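Local coordinates for protein fatty acid synthase 1, isoform A (Drosophila melanogaster, PDB 6FN6) that probably builds long-chain saturated fatty acids from acetyl-CoA and malonyl-CoA with NADPH, this chain holding the dehydratase, enoylreductase and ketoreductase part of the multienzyme, at residues G306-N311 with L318-L323; G357-S362 with P369-C374; T694-L699 with I725-A730; V700-M705 with S830-L835; E939-L944 with R970-R975. All coordinates share one frame; numbering follows the deposited sequence.

Contact 1. Residues G306-N311 with L318-L323; sequences GVELAN and LVANRL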
# COMPACT_ATOMS: atom_id res chain seq x y z
N GLY A 306 -68.63 -14.19 19.22
CA GLY A 306 -68.64 -14.68 20.59
C GLY A 306 -68.47 -13.58 21.62
O GLY A 306 -68.06 -12.46 21.29
N VAL A 307 -68.80 -13.88 22.88
CA VAL A 307 -68.65 -12.91 23.96
C VAL A 307 -68.14 -13.60 25.22
O VAL A 307 -68.25 -14.82 25.35
CB VAL A 307 -69.99 -12.19 24.25
CG1 VAL A 307 -70.46 -11.43 23.02
CG2 VAL A 307 -71.05 -13.17 24.71
N GLU A 308 -67.58 -12.82 26.14
CA GLU A 308 -67.14 -13.34 27.43
C GLU A 308 -67.72 -12.53 28.57
O GLU A 308 -67.48 -11.33 28.69
CB GLU A 308 -65.61 -13.34 27.52
CG GLU A 308 -65.08 -13.45 28.94
CD GLU A 308 -63.58 -13.68 29.00
OE1 GLU A 308 -62.87 -13.27 28.06
OE2 GLU A 308 -63.11 -14.28 29.99
N LEU A 309 -68.51 -13.20 29.41
CA LEU A 309 -69.09 -12.57 30.59
C LEU A 309 -68.01 -12.41 31.67
O LEU A 309 -67.37 -13.38 32.06
CB LEU A 309 -70.26 -13.41 31.11
CG LEU A 309 -71.35 -13.67 30.07
CD1 LEU A 309 -72.39 -14.64 30.61
CD2 LEU A 309 -72.00 -12.38 29.61
N ALA A 310 -67.83 -11.18 32.14
CA ALA A 310 -66.73 -10.85 33.05
C ALA A 310 -67.20 -10.13 34.32
O ALA A 310 -66.59 -9.15 34.74
CB ALA A 310 -65.70 -10.00 32.33
N ASN A 311 -68.28 -10.62 34.93
CA ASN A 311 -68.79 -10.00 36.15
C ASN A 311 -68.11 -10.57 37.39
O ASN A 311 -68.18 -11.77 37.65
CB ASN A 311 -70.30 -10.22 36.26
CG ASN A 311 -71.09 -9.37 35.28
OD1 ASN A 311 -70.59 -8.36 34.78
ND2 ASN A 311 -72.32 -9.78 35.01
N LEU A 318 -59.34 -12.76 32.14
CA LEU A 318 -60.32 -13.07 31.09
C LEU A 318 -59.61 -13.73 29.91
O LEU A 318 -58.44 -13.47 29.65
CB LEU A 318 -61.07 -11.80 30.66
CG LEU A 318 -60.26 -10.56 30.31
CD1 LEU A 318 -59.84 -10.55 28.86
CD2 LEU A 318 -61.07 -9.31 30.65
N VAL A 319 -60.34 -14.59 29.19
CA VAL A 319 -59.74 -15.41 28.14
C VAL A 319 -60.04 -14.88 26.74
O VAL A 319 -59.57 -15.46 25.75
CB VAL A 319 -60.22 -16.87 28.26
CG1 VAL A 319 -59.88 -17.44 29.63
CG2 VAL A 319 -61.72 -16.99 27.98
N ALA A 320 -60.82 -13.81 26.65
CA ALA A 320 -61.26 -13.26 25.36
C ALA A 320 -60.16 -13.25 24.30
O ALA A 320 -60.38 -13.69 23.17
CB ALA A 320 -61.80 -11.86 25.56
N ASN A 321 -58.98 -12.75 24.66
CA ASN A 321 -57.88 -12.65 23.71
C ASN A 321 -57.53 -14.02 23.14
O ASN A 321 -57.36 -14.18 21.94
CB ASN A 321 -56.65 -12.03 24.37
CG ASN A 321 -56.76 -10.53 24.52
OD1 ASN A 321 -57.67 -9.90 23.97
ND2 ASN A 321 -55.83 -9.93 25.26
N ARG A 322 -57.42 -15.01 24.03
CA ARG A 322 -57.08 -16.37 23.62
C ARG A 322 -58.12 -16.93 22.66
O ARG A 322 -57.78 -17.59 21.68
CB ARG A 322 -56.93 -17.27 24.84
CG ARG A 322 -56.50 -18.70 24.51
CD ARG A 322 -55.10 -18.76 23.92
NE ARG A 322 -54.08 -18.28 24.85
CZ ARG A 322 -52.81 -18.09 24.52
NH1 ARG A 322 -52.39 -18.33 23.29
NH2 ARG A 322 -51.96 -17.65 25.44
N LEU A 323 -59.39 -16.68 22.95
CA LEU A 323 -60.47 -17.18 22.10
C LEU A 323 -60.37 -16.58 20.70
O LEU A 323 -60.39 -17.30 19.71
CB LEU A 323 -61.83 -16.86 22.71
CG LEU A 323 -62.11 -17.42 24.10
CD1 LEU A 323 -63.53 -17.07 24.54
CD2 LEU A 323 -61.89 -18.93 24.15
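E308 turns its carboxylate on the backbone at the start of helix 320-329. N of V319 gives a hydrogen bond to OE2 of E308 (2.9 Å, 162° at the hydrogen), which receives it on the syn lone pair, while the bond from A320 N to E308 OE1 is weak and doubtful. OE2 also forms a salt bridge to R313; the acid thus joins a charge to amides that the first helical turn leaves without acceptors. With CG anti to the backbone N (chi1 162°) and the chain extended beyond, the glutamate is long enough to reach from the strand to the helix start. An alanine here is likely to deprive the V319 amide of its acceptor and R313 of its ionic mate. Methyl CG2 of V319 flanks OE2 at 3.6 Å, and CB of L318 lies against the carboxylate. Strand 303-309, between strands 334-341 and 374-380, forms a beta-alpha-beta unit with helix 320-329 and strand 334-341, A320 meeting V339; outside it, V319 and L323 pack on L287 of helix 279-296.

Contact 2. Residues G357-S362 with P369-C374; sequences GVRVVS and PVEQNC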
# COMPACT_ATOMS: atom_id res chain seq x y z
N GLY A 357 -57.74 -6.36 19.83
CA GLY A 357 -58.86 -6.06 18.97
C GLY A 357 -60.15 -6.70 19.43
O GLY A 357 -61.00 -7.07 18.62
N VAL A 358 -60.29 -6.84 20.74
CA VAL A 358 -61.52 -7.35 21.34
C VAL A 358 -62.30 -6.14 21.82
O VAL A 358 -61.82 -5.37 22.64
CB VAL A 358 -61.23 -8.34 22.48
CG1 VAL A 358 -62.51 -8.73 23.21
CG2 VAL A 358 -60.54 -9.58 21.94
N ARG A 359 -63.51 -5.97 21.30
CA ARG A 359 -64.34 -4.84 21.68
C ARG A 359 -64.95 -5.07 23.06
O ARG A 359 -64.82 -6.15 23.63
CB ARG A 359 -65.43 -4.60 20.64
CG ARG A 359 -66.35 -5.78 20.37
CD ARG A 359 -66.94 -5.70 18.98
NE ARG A 359 -68.09 -6.58 18.82
CZ ARG A 359 -69.33 -6.27 19.19
NH1 ARG A 359 -69.59 -5.09 19.74
NH2 ARG A 359 -70.31 -7.14 19.01
N VAL A 360 -65.60 -4.04 23.60
CA VAL A 360 -66.24 -4.12 24.90
C VAL A 360 -67.66 -3.56 24.84
O VAL A 360 -67.87 -2.43 24.39
CB VAL A 360 -65.41 -3.39 25.98
CG1 VAL A 360 -66.09 -3.47 27.34
CG2 VAL A 360 -64.00 -3.97 26.05
N VAL A 361 -68.62 -4.35 25.31
CA VAL A 361 -70.02 -3.92 25.34
C VAL A 361 -70.43 -3.73 26.79
O VAL A 361 -70.00 -4.47 27.68
CB VAL A 361 -70.93 -4.93 24.62
CG1 VAL A 361 -72.39 -4.50 24.70
CG2 VAL A 361 -70.50 -5.09 23.17
N SER A 362 -71.28 -2.74 27.03
CA SER A 362 -71.73 -2.40 28.38
C SER A 362 -73.20 -2.76 28.59
O SER A 362 -74.09 -2.00 28.22
CB SER A 362 -71.53 -0.91 28.66
OG SER A 362 -70.20 -0.52 28.38
N PRO A 369 -80.51 -9.39 27.30
CA PRO A 369 -79.52 -10.05 26.44
C PRO A 369 -78.28 -9.21 26.18
O PRO A 369 -78.39 -8.01 25.90
CB PRO A 369 -80.30 -10.28 25.14
CG PRO A 369 -81.31 -9.20 25.11
CD PRO A 369 -81.70 -8.97 26.53
N VAL A 370 -77.11 -9.83 26.27
CA VAL A 370 -75.86 -9.11 26.09
C VAL A 370 -75.66 -8.76 24.62
O VAL A 370 -75.17 -7.67 24.30
CB VAL A 370 -74.67 -9.94 26.64
CG1 VAL A 370 -74.84 -10.18 28.13
CG2 VAL A 370 -74.54 -11.27 25.89
N GLU A 371 -76.03 -9.67 23.73
CA GLU A 371 -75.90 -9.45 22.29
C GLU A 371 -76.75 -10.46 21.52
O GLU A 371 -77.16 -11.47 22.07
CB GLU A 371 -74.44 -9.54 21.86
CG GLU A 371 -74.21 -9.04 20.44
CD GLU A 371 -72.90 -8.30 20.28
OE1 GLU A 371 -72.01 -8.45 21.14
OE2 GLU A 371 -72.76 -7.55 19.28
N GLN A 372 -77.02 -10.17 20.25
CA GLN A 372 -77.88 -11.02 19.44
C GLN A 372 -77.09 -11.90 18.47
O GLN A 372 -76.08 -11.49 17.90
CB GLN A 372 -78.89 -10.16 18.66
CG GLN A 372 -78.29 -9.04 17.83
CD GLN A 372 -79.34 -8.27 17.05
OE1 GLN A 372 -80.47 -8.11 17.52
NE2 GLN A 372 -78.98 -7.80 15.87
N ASN A 373 -77.57 -13.13 18.29
CA ASN A 373 -77.00 -14.09 17.34
C ASN A 373 -75.50 -14.29 17.47
O ASN A 373 -74.74 -13.99 16.55
CB ASN A 373 -77.32 -13.65 15.91
CG ASN A 373 -78.81 -13.60 15.63
OD1 ASN A 373 -79.46 -14.64 15.53
ND2 ASN A 373 -79.35 -12.40 15.51
N CYS A 374 -75.07 -14.80 18.62
CA CYS A 374 -73.68 -15.18 18.82
C CYS A 374 -73.49 -16.66 18.50
O CYS A 374 -74.44 -17.44 18.59
CB CYS A 374 -73.24 -14.89 20.26
SG CYS A 374 -73.29 -13.14 20.71
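The guanidinium of R359 meets the carboxylate of E371 at its edge, near its own plane, and the two flat groups stand almost perpendicular, 84° apart. NH2 alone of the guanidinium nitrogens makes the bond, to OE2 of E371 in a salt bridge, with OE1 also near. The modelled 2.5 Å between R359 NH2 and E371 OE2 is too short to be taken literally at this resolution, but the pairing is clear. The steep turn of the planes departs from the side-by-side, two-pronged arrangement that arginine and carboxylate often adopt.

The side chains come from opposite directions. Past CG the arginine runs extended as far as NE, whereas the glutamate bends at chi2 (143°) to offer its oxygens. Beside them, V361 supplies an apolar flank, its CG1 lying 4.2 Å from O of V370 and its CG2 at a similar distance from the carboxylate. A beta-branched valine suits an extended strand, and V361 faces the loop together with R359, while V360 turns to helix 346-353.

Both charged groups have second partners, NE of R359 pairing with D336 and OE2 of E371 with K305. The chemistry is thus a chain of alternating charges, acid, arginine, acid and lysine, which spans one face of the sheet, partly exposed; it probably tempers each charge and ties the loop before strand 374-380 to the sheet.

Contact 3. Residues T694-L699 with I725-A730; sequences TVYYAL and ISVALA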
# COMPACT_ATOMS: atom_id res chain seq x y z
N THR A 694 0.13 -18.94 17.79
CA THR A 694 0.12 -17.74 16.96
C THR A 694 1.41 -16.95 17.17
O THR A 694 2.07 -16.55 16.20
CB THR A 694 -1.08 -16.84 17.30
OG1 THR A 694 -2.29 -17.59 17.15
CG2 THR A 694 -1.12 -15.62 16.38
N VAL A 695 1.77 -16.73 18.43
CA VAL A 695 2.93 -15.92 18.77
C VAL A 695 4.19 -16.53 18.18
O VAL A 695 5.04 -15.82 17.65
CB VAL A 695 3.04 -15.76 20.30
CG1 VAL A 695 4.46 -15.36 20.71
CG2 VAL A 695 2.06 -14.72 20.81
N TYR A 696 4.30 -17.85 18.28
CA TYR A 696 5.51 -18.53 17.83
C TYR A 696 5.58 -18.61 16.31
O TYR A 696 6.66 -18.49 15.73
CB TYR A 696 5.58 -19.93 18.44
CG TYR A 696 6.23 -19.94 19.80
CD1 TYR A 696 7.60 -19.79 19.95
CD2 TYR A 696 5.47 -20.11 20.95
CE1 TYR A 696 8.20 -19.80 21.19
CE2 TYR A 696 6.06 -20.13 22.20
CZ TYR A 696 7.42 -19.97 22.32
OH TYR A 696 8.02 -19.98 23.56
N TYR A 697 4.44 -18.79 15.65
CA TYR A 697 4.43 -18.87 14.20
C TYR A 697 4.74 -17.50 13.59
O TYR A 697 5.26 -17.41 12.47
CB TYR A 697 3.08 -19.37 13.68
CG TYR A 697 3.02 -19.37 12.17
CD1 TYR A 697 3.79 -20.26 11.42
CD2 TYR A 697 2.21 -18.47 11.48
CE1 TYR A 697 3.74 -20.26 10.05
CE2 TYR A 697 2.16 -18.47 10.10
CZ TYR A 697 2.93 -19.36 9.39
OH TYR A 697 2.90 -19.37 8.01
N ALA A 698 4.42 -16.44 14.32
CA ALA A 698 4.60 -15.08 13.84
C ALA A 698 6.00 -14.55 14.16
O ALA A 698 6.71 -14.08 13.27
CB ALA A 698 3.54 -14.16 14.43
N LEU A 699 6.38 -14.63 15.43
CA LEU A 699 7.61 -14.02 15.90
C LEU A 699 8.86 -14.84 15.59
O LEU A 699 9.91 -14.29 15.25
CB LEU A 699 7.54 -13.77 17.41
CG LEU A 699 6.37 -12.93 17.94
CD1 LEU A 699 6.59 -12.59 19.41
CD2 LEU A 699 6.14 -11.67 17.12
N ILE A 725 4.28 -10.77 24.57
CA ILE A 725 5.18 -10.06 25.48
C ILE A 725 6.01 -11.06 26.28
O ILE A 725 7.21 -10.87 26.47
CB ILE A 725 4.38 -9.13 26.43
CG1 ILE A 725 3.66 -8.04 25.62
CG2 ILE A 725 5.31 -8.49 27.46
CD1 ILE A 725 2.62 -7.28 26.42
N SER A 726 5.37 -12.12 26.75
CA SER A 726 6.04 -13.13 27.55
C SER A 726 7.17 -13.80 26.78
O SER A 726 8.30 -13.91 27.26
CB SER A 726 5.04 -14.19 28.03
OG SER A 726 5.66 -15.15 28.86
N VAL A 727 6.87 -14.26 25.57
CA VAL A 727 7.86 -14.96 24.75
C VAL A 727 8.97 -13.99 24.34
O VAL A 727 10.15 -14.32 24.44
CB VAL A 727 7.21 -15.61 23.51
CG1 VAL A 727 8.25 -16.31 22.66
CG2 VAL A 727 6.13 -16.59 23.93
N ALA A 728 8.58 -12.80 23.89
CA ALA A 728 9.55 -11.81 23.45
C ALA A 728 10.54 -11.48 24.57
O ALA A 728 11.76 -11.57 24.38
CB ALA A 728 8.84 -10.54 22.99
N LEU A 729 10.02 -11.10 25.73
CA LEU A 729 10.87 -10.77 26.87
C LEU A 729 11.74 -11.97 27.24
O LEU A 729 12.86 -11.80 27.72
CB LEU A 729 10.02 -10.34 28.07
CG LEU A 729 9.32 -8.98 27.98
CD1 LEU A 729 8.48 -8.73 29.22
CD2 LEU A 729 10.32 -7.85 27.77
N ALA A 730 11.22 -13.17 27.02
CA ALA A 730 11.96 -14.39 27.33
C ALA A 730 13.15 -14.54 26.39
O ALA A 730 14.22 -15.00 26.79
CB ALA A 730 11.05 -15.60 27.23
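V727 makes an apolar helix-to-helix contact in the enoylreductase, pressing from helix 719-731 against V695 and Y696 of helix 689-702. The contact is buried, and no hydrogen bond crosses it. Both methyls of V727 are used. CG2 meets CG1 of V695 at 3.8 Å, the two valines reaching toward each other tip to tip, and it also touches the Y696 ring, 3.9 Å from CE2 of Y696. CG1 of V727 meets the ring alone, 3.8 Å from CZ of Y696 and equally near its hydroxyl end, with the ring inclined so that the methyl comes at it obliquely.

The torsion of V727 accounts for this sharing: CG1 stands anti to the backbone N (chi1 179°), and CG2 takes the place beside the N, where it lies between V695 and the ring. A beta-branched residue suits a helix face of this kind because it fills width without needing length. L699 and A728 add more distant cover, and the small alanine is consistent with the close approach of the helices, CA atoms of V695 and V727 being 7.8 Å apart.

Around the pair, Y696 also packs on L853 and V854 of helix 844-860, and A728 and L729 rest on V735 of strand 734-739. Helix 719-731 follows strand 710-713, and G716, G718 and G721 span the turn and the first residues of the helix, a pattern consistent with the Rossmann-type nucleotide-binding subdomain of medium-chain reductases, in which helices pack against a parallel sheet.

Contact 4. Residues V700-M705 with S830-L835; sequences VVRGQM and SFHGIL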
# COMPACT_ATOMS: atom_id res chain seq x y z
N VAL A 700 8.76 -16.17 15.71
CA VAL A 700 9.93 -17.03 15.58
C VAL A 700 10.07 -17.58 14.16
O VAL A 700 11.13 -17.48 13.55
CB VAL A 700 9.89 -18.18 16.60
CG1 VAL A 700 11.05 -19.14 16.40
CG2 VAL A 700 9.91 -17.62 18.01
N VAL A 701 9.00 -18.15 13.63
CA VAL A 701 9.05 -18.78 12.32
C VAL A 701 9.13 -17.72 11.23
O VAL A 701 10.13 -17.63 10.52
CB VAL A 701 7.84 -19.71 12.09
CG1 VAL A 701 7.90 -20.34 10.70
CG2 VAL A 701 7.78 -20.78 13.16
N ARG A 702 8.07 -16.94 11.10
CA ARG A 702 7.99 -15.93 10.06
C ARG A 702 8.95 -14.76 10.31
O ARG A 702 9.77 -14.43 9.45
CB ARG A 702 6.55 -15.41 9.95
CG ARG A 702 5.54 -16.47 9.54
CD ARG A 702 5.66 -16.83 8.06
NE ARG A 702 5.21 -15.73 7.21
CZ ARG A 702 3.96 -15.58 6.77
NH1 ARG A 702 3.02 -16.45 7.10
NH2 ARG A 702 3.65 -14.54 6.00
N GLY A 703 8.86 -14.16 11.49
CA GLY A 703 9.64 -12.98 11.81
C GLY A 703 11.09 -13.24 12.16
O GLY A 703 11.94 -12.35 11.99
N GLN A 704 11.38 -14.44 12.64
CA GLN A 704 12.74 -14.80 13.03
C GLN A 704 13.34 -13.74 13.95
O GLN A 704 14.36 -13.14 13.62
CB GLN A 704 13.63 -14.99 11.81
CG GLN A 704 13.07 -15.93 10.75
CD GLN A 704 14.05 -16.18 9.62
OE1 GLN A 704 13.69 -16.06 8.44
NE2 GLN A 704 15.28 -16.53 9.96
N MET A 705 12.71 -13.54 15.10
CA MET A 705 13.15 -12.50 16.02
C MET A 705 14.44 -12.92 16.72
O MET A 705 14.61 -14.09 17.07
CB MET A 705 12.05 -12.20 17.04
CG MET A 705 11.69 -13.36 17.96
SD MET A 705 10.62 -12.84 19.32
CE MET A 705 10.31 -14.41 20.12
N SER A 830 10.12 -6.40 5.38
CA SER A 830 9.22 -7.46 4.95
C SER A 830 7.85 -7.25 5.56
O SER A 830 7.73 -6.88 6.73
CB SER A 830 9.77 -8.83 5.35
OG SER A 830 11.15 -8.93 5.05
N PHE A 831 6.81 -7.50 4.77
CA PHE A 831 5.45 -7.49 5.29
C PHE A 831 4.91 -8.92 5.27
O PHE A 831 4.94 -9.58 4.24
CB PHE A 831 4.55 -6.56 4.47
CG PHE A 831 3.28 -6.18 5.17
CD1 PHE A 831 2.21 -7.06 5.24
CD2 PHE A 831 3.15 -4.93 5.76
CE1 PHE A 831 1.05 -6.71 5.88
CE2 PHE A 831 1.99 -4.57 6.41
CZ PHE A 831 0.94 -5.46 6.47
N HIS A 832 4.44 -9.39 6.42
CA HIS A 832 3.97 -10.76 6.55
C HIS A 832 2.49 -10.85 6.90
O HIS A 832 2.08 -10.45 7.99
CB HIS A 832 4.77 -11.50 7.62
CG HIS A 832 6.18 -11.78 7.22
ND1 HIS A 832 6.54 -12.92 6.53
CD2 HIS A 832 7.32 -11.08 7.41
CE1 HIS A 832 7.84 -12.90 6.32
NE2 HIS A 832 8.34 -11.80 6.84
N GLY A 833 1.70 -11.38 5.97
CA GLY A 833 0.33 -11.76 6.28
C GLY A 833 0.35 -13.08 7.02
O GLY A 833 0.82 -14.09 6.49
N ILE A 834 -0.14 -13.08 8.25
CA ILE A 834 -0.05 -14.25 9.11
C ILE A 834 -1.43 -14.79 9.45
O ILE A 834 -2.17 -14.20 10.23
CB ILE A 834 0.75 -13.93 10.38
CG1 ILE A 834 2.19 -13.59 10.02
CG2 ILE A 834 0.71 -15.09 11.37
CD1 ILE A 834 2.90 -12.76 11.05
N LEU A 835 -1.76 -15.93 8.85
CA LEU A 835 -3.01 -16.61 9.12
C LEU A 835 -2.73 -17.98 9.74
O LEU A 835 -2.29 -18.89 9.05
CB LEU A 835 -3.83 -16.78 7.84
CG LEU A 835 -4.46 -15.55 7.19
CD1 LEU A 835 -3.41 -14.60 6.61
CD2 LEU A 835 -5.44 -15.98 6.12
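R702 turns the edge of its guanidinium to H832 and G833, and this is the close-knit half of the contact. NE of R702 gives a hydrogen bond to ND1 of H832 at 3.2 Å, with ND1 near the guanidinium plane but the donor tilted out of the imidazole plane by 33°. NH2 of R702 bonds to O of G833 at 2.9 Å, arriving from above the carbonyl plane, and adds a weak bond to H832 ND1. Bends at chi2 and chi3 (-74° and -70°) bring NE and NH2 to these acceptors. Arginine suits the place, having several N-H groups fanned round one flat end; histidine answers it with a ring nitrogen that can accept and a flat face that takes CB of R702.

Toward segment 830-835, NH1 is held more loosely: its bond to O of G833 is weak, and CG1 of I834, over one guanidinium face, comes no nearer than 4.2 Å to NH1. Its firmer partners are Y697 and N828 of the second subunit. R702 is partly exposed, whereas H832, G833 and I834 are buried.

Strand 830-833, beside strand 804-808, ends its parallel sheet within the chain and pairs antiparallel with a strand of the second subunit, so the end of helix 689-702 packs where the sheet crosses the dimer interface.

Contact 5. Residues E939-L944 with R970-R975; sequences ELTNWL and RRWQER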
# COMPACT_ATOMS: atom_id res chain seq x y z
N GLU A 939 -35.74 -30.69 -2.26
CA GLU A 939 -35.33 -29.94 -1.08
C GLU A 939 -35.37 -30.83 0.17
O GLU A 939 -34.61 -30.63 1.11
CB GLU A 939 -36.21 -28.71 -0.90
CG GLU A 939 -36.14 -27.73 -2.08
CD GLU A 939 -34.72 -27.36 -2.46
OE1 GLU A 939 -34.39 -27.42 -3.67
OE2 GLU A 939 -33.93 -27.00 -1.56
N LEU A 940 -36.26 -31.81 0.18
CA LEU A 940 -36.32 -32.77 1.27
C LEU A 940 -35.06 -33.64 1.25
O LEU A 940 -34.43 -33.86 2.29
CB LEU A 940 -37.57 -33.64 1.16
CG LEU A 940 -37.68 -34.84 2.12
CD1 LEU A 940 -37.51 -34.41 3.56
CD2 LEU A 940 -39.01 -35.55 1.93
N THR A 941 -34.70 -34.12 0.07
CA THR A 941 -33.50 -34.93 -0.10
C THR A 941 -32.26 -34.18 0.40
O THR A 941 -31.45 -34.73 1.13
CB THR A 941 -33.29 -35.31 -1.58
OG1 THR A 941 -34.43 -36.05 -2.04
CG2 THR A 941 -32.04 -36.16 -1.75
N ASN A 942 -32.13 -32.92 -0.02
CA ASN A 942 -31.00 -32.09 0.37
C ASN A 942 -30.89 -32.02 1.89
O ASN A 942 -29.82 -32.19 2.46
CB ASN A 942 -31.14 -30.69 -0.21
CG ASN A 942 -29.86 -29.89 -0.13
OD1 ASN A 942 -28.79 -30.38 -0.49
ND2 ASN A 942 -29.95 -28.67 0.36
N TRP A 943 -32.02 -31.77 2.55
CA TRP A 943 -32.07 -31.67 4.00
C TRP A 943 -31.60 -32.96 4.65
O TRP A 943 -30.85 -32.94 5.63
CB TRP A 943 -33.49 -31.33 4.45
CG TRP A 943 -33.63 -31.06 5.91
CD1 TRP A 943 -33.52 -29.85 6.53
CD2 TRP A 943 -33.91 -32.02 6.94
NE1 TRP A 943 -33.72 -29.99 7.88
CE2 TRP A 943 -33.96 -31.31 8.16
CE3 TRP A 943 -34.13 -33.40 6.95
CZ2 TRP A 943 -34.22 -31.94 9.38
CZ3 TRP A 943 -34.39 -34.02 8.16
CH2 TRP A 943 -34.43 -33.29 9.35
N LEU A 944 -32.03 -34.09 4.10
CA LEU A 944 -31.64 -35.40 4.63
C LEU A 944 -30.13 -35.58 4.50
O LEU A 944 -29.49 -36.17 5.37
CB LEU A 944 -32.38 -36.52 3.90
CG LEU A 944 -33.91 -36.56 4.06
CD1 LEU A 944 -34.54 -37.48 3.02
CD2 LEU A 944 -34.30 -37.01 5.47
N ARG A 970 -25.87 -33.91 -9.02
CA ARG A 970 -24.43 -33.74 -9.17
C ARG A 970 -23.82 -33.27 -7.86
O ARG A 970 -22.78 -33.78 -7.43
CB ARG A 970 -24.12 -32.75 -10.29
CG ARG A 970 -22.63 -32.62 -10.58
CD ARG A 970 -22.33 -31.71 -11.76
NE ARG A 970 -22.67 -30.32 -11.49
CZ ARG A 970 -21.93 -29.50 -10.74
NH1 ARG A 970 -20.82 -29.94 -10.16
NH2 ARG A 970 -22.31 -28.25 -10.56
N ARG A 971 -24.46 -32.31 -7.22
CA ARG A 971 -23.97 -31.77 -5.96
C ARG A 971 -23.98 -32.82 -4.85
O ARG A 971 -23.04 -32.90 -4.06
CB ARG A 971 -24.81 -30.56 -5.54
CG ARG A 971 -24.60 -29.33 -6.41
CD ARG A 971 -25.45 -28.16 -5.94
NE ARG A 971 -25.07 -26.91 -6.60
CZ ARG A 971 -25.84 -25.83 -6.66
NH1 ARG A 971 -27.05 -25.83 -6.10
NH2 ARG A 971 -25.41 -24.74 -7.28
N TRP A 972 -25.02 -33.65 -4.82
CA TRP A 972 -25.12 -34.70 -3.81
C TRP A 972 -24.07 -35.79 -4.05
O TRP A 972 -23.48 -36.32 -3.12
CB TRP A 972 -26.52 -35.32 -3.79
CG TRP A 972 -27.59 -34.36 -3.37
CD1 TRP A 972 -27.47 -33.32 -2.50
CD2 TRP A 972 -28.95 -34.36 -3.82
NE1 TRP A 972 -28.67 -32.67 -2.38
CE2 TRP A 972 -29.60 -33.29 -3.18
CE3 TRP A 972 -29.68 -35.16 -4.70
CZ2 TRP A 972 -30.94 -32.99 -3.39
CZ3 TRP A 972 -31.01 -34.86 -4.91
CH2 TRP A 972 -31.63 -33.79 -4.26
N GLN A 973 -23.85 -36.11 -5.32
CA GLN A 973 -22.90 -37.16 -5.68
C GLN A 973 -21.48 -36.69 -5.40
O GLN A 973 -20.62 -37.48 -4.99
CB GLN A 973 -23.06 -37.56 -7.14
CG GLN A 973 -24.30 -38.41 -7.40
CD GLN A 973 -24.49 -38.74 -8.86
OE1 GLN A 973 -24.15 -37.95 -9.74
NE2 GLN A 973 -25.03 -39.93 -9.13
N GLU A 974 -21.22 -35.41 -5.63
CA GLU A 974 -19.92 -34.83 -5.35
C GLU A 974 -19.66 -34.84 -3.85
O GLU A 974 -18.53 -35.04 -3.41
CB GLU A 974 -19.82 -33.41 -5.91
CG GLU A 974 -19.67 -33.35 -7.42
CD GLU A 974 -19.63 -31.93 -7.95
OE1 GLU A 974 -19.85 -30.99 -7.16
OE2 GLU A 974 -19.38 -31.77 -9.17
N ARG A 975 -20.71 -34.63 -3.06
CA ARG A 975 -20.60 -34.68 -1.61
C ARG A 975 -20.53 -36.13 -1.12
O ARG A 975 -20.50 -36.39 0.08
CB ARG A 975 -21.78 -33.95 -0.95
CG ARG A 975 -21.63 -32.43 -0.94
CD ARG A 975 -22.68 -31.75 -0.06
NE ARG A 975 -23.94 -31.53 -0.76
CZ ARG A 975 -25.04 -31.02 -0.20
NH1 ARG A 975 -25.04 -30.68 1.08
NH2 ARG A 975 -26.14 -30.86 -0.93
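N942 swings its CG anti to the backbone N (chi1 -166°), which carries the amide oxygen out from helix 935-946 to the indole edge of W972. OD1 of N942 then accepts two hydrogen bonds. NE1 of W972 donates at 3.0 Å in a nearly straight bond, 167° at the hydrogen, and the oxygen lies almost exactly in the ring plane. NH2 of R975 donates to the same oxygen at 2.7 Å, from close to the direction in which the C=O bond points, the arginine chain bending at chi3 to bring it there. Asparagine fits because a short, neutral side chain offers one carbonyl to both donors.

The helices belong to the ketoreductase, whose Rossmann-type fold is that of short-chain reductases: helix 935-946 follows strand 926-930, helix 963-974 follows strand 951-955, and the two lie side by side against the parallel sheet.

T941 supplies the apolar half. Its CG2 sits over one face of the indole, 3.5 Å from the centroid of the six-membered ring and 15° off its normal, a CH-pi contact, while its hydroxyl turns back to O of G937. A phenylalanine in place of W972 would probably leave the N942 oxygen without its indole donor, held by R975 alone of the two, and the amide freer to turn. R971, next to W972, forms a salt bridge to E137 in the predicted C-terminal hotdog fold of the dehydratase.

Contacts 1 and 2 touch and share one sheet, which has the strand order of a methyltransferase-like fold, consistent with the pseudo-methyltransferase region of animal synthases. Contact 1 is buried there, an acid serving backbone amides, with an arginine partner outside its segments; contact 2 is partly exposed and pairs side-chain charges directly. Contacts 3 and 4, with centres about 11 Å apart, both use helix 689-702 of the enoylreductase: the first is purely apolar in the core, the second polar and at the dimer interface. Contact 5, partly buried in the ketoreductase, mixes both kinds of chemistry. Contacts 1 and 3 lie far apart, about 70 Å between centres, on opposite sides of the chain's centre.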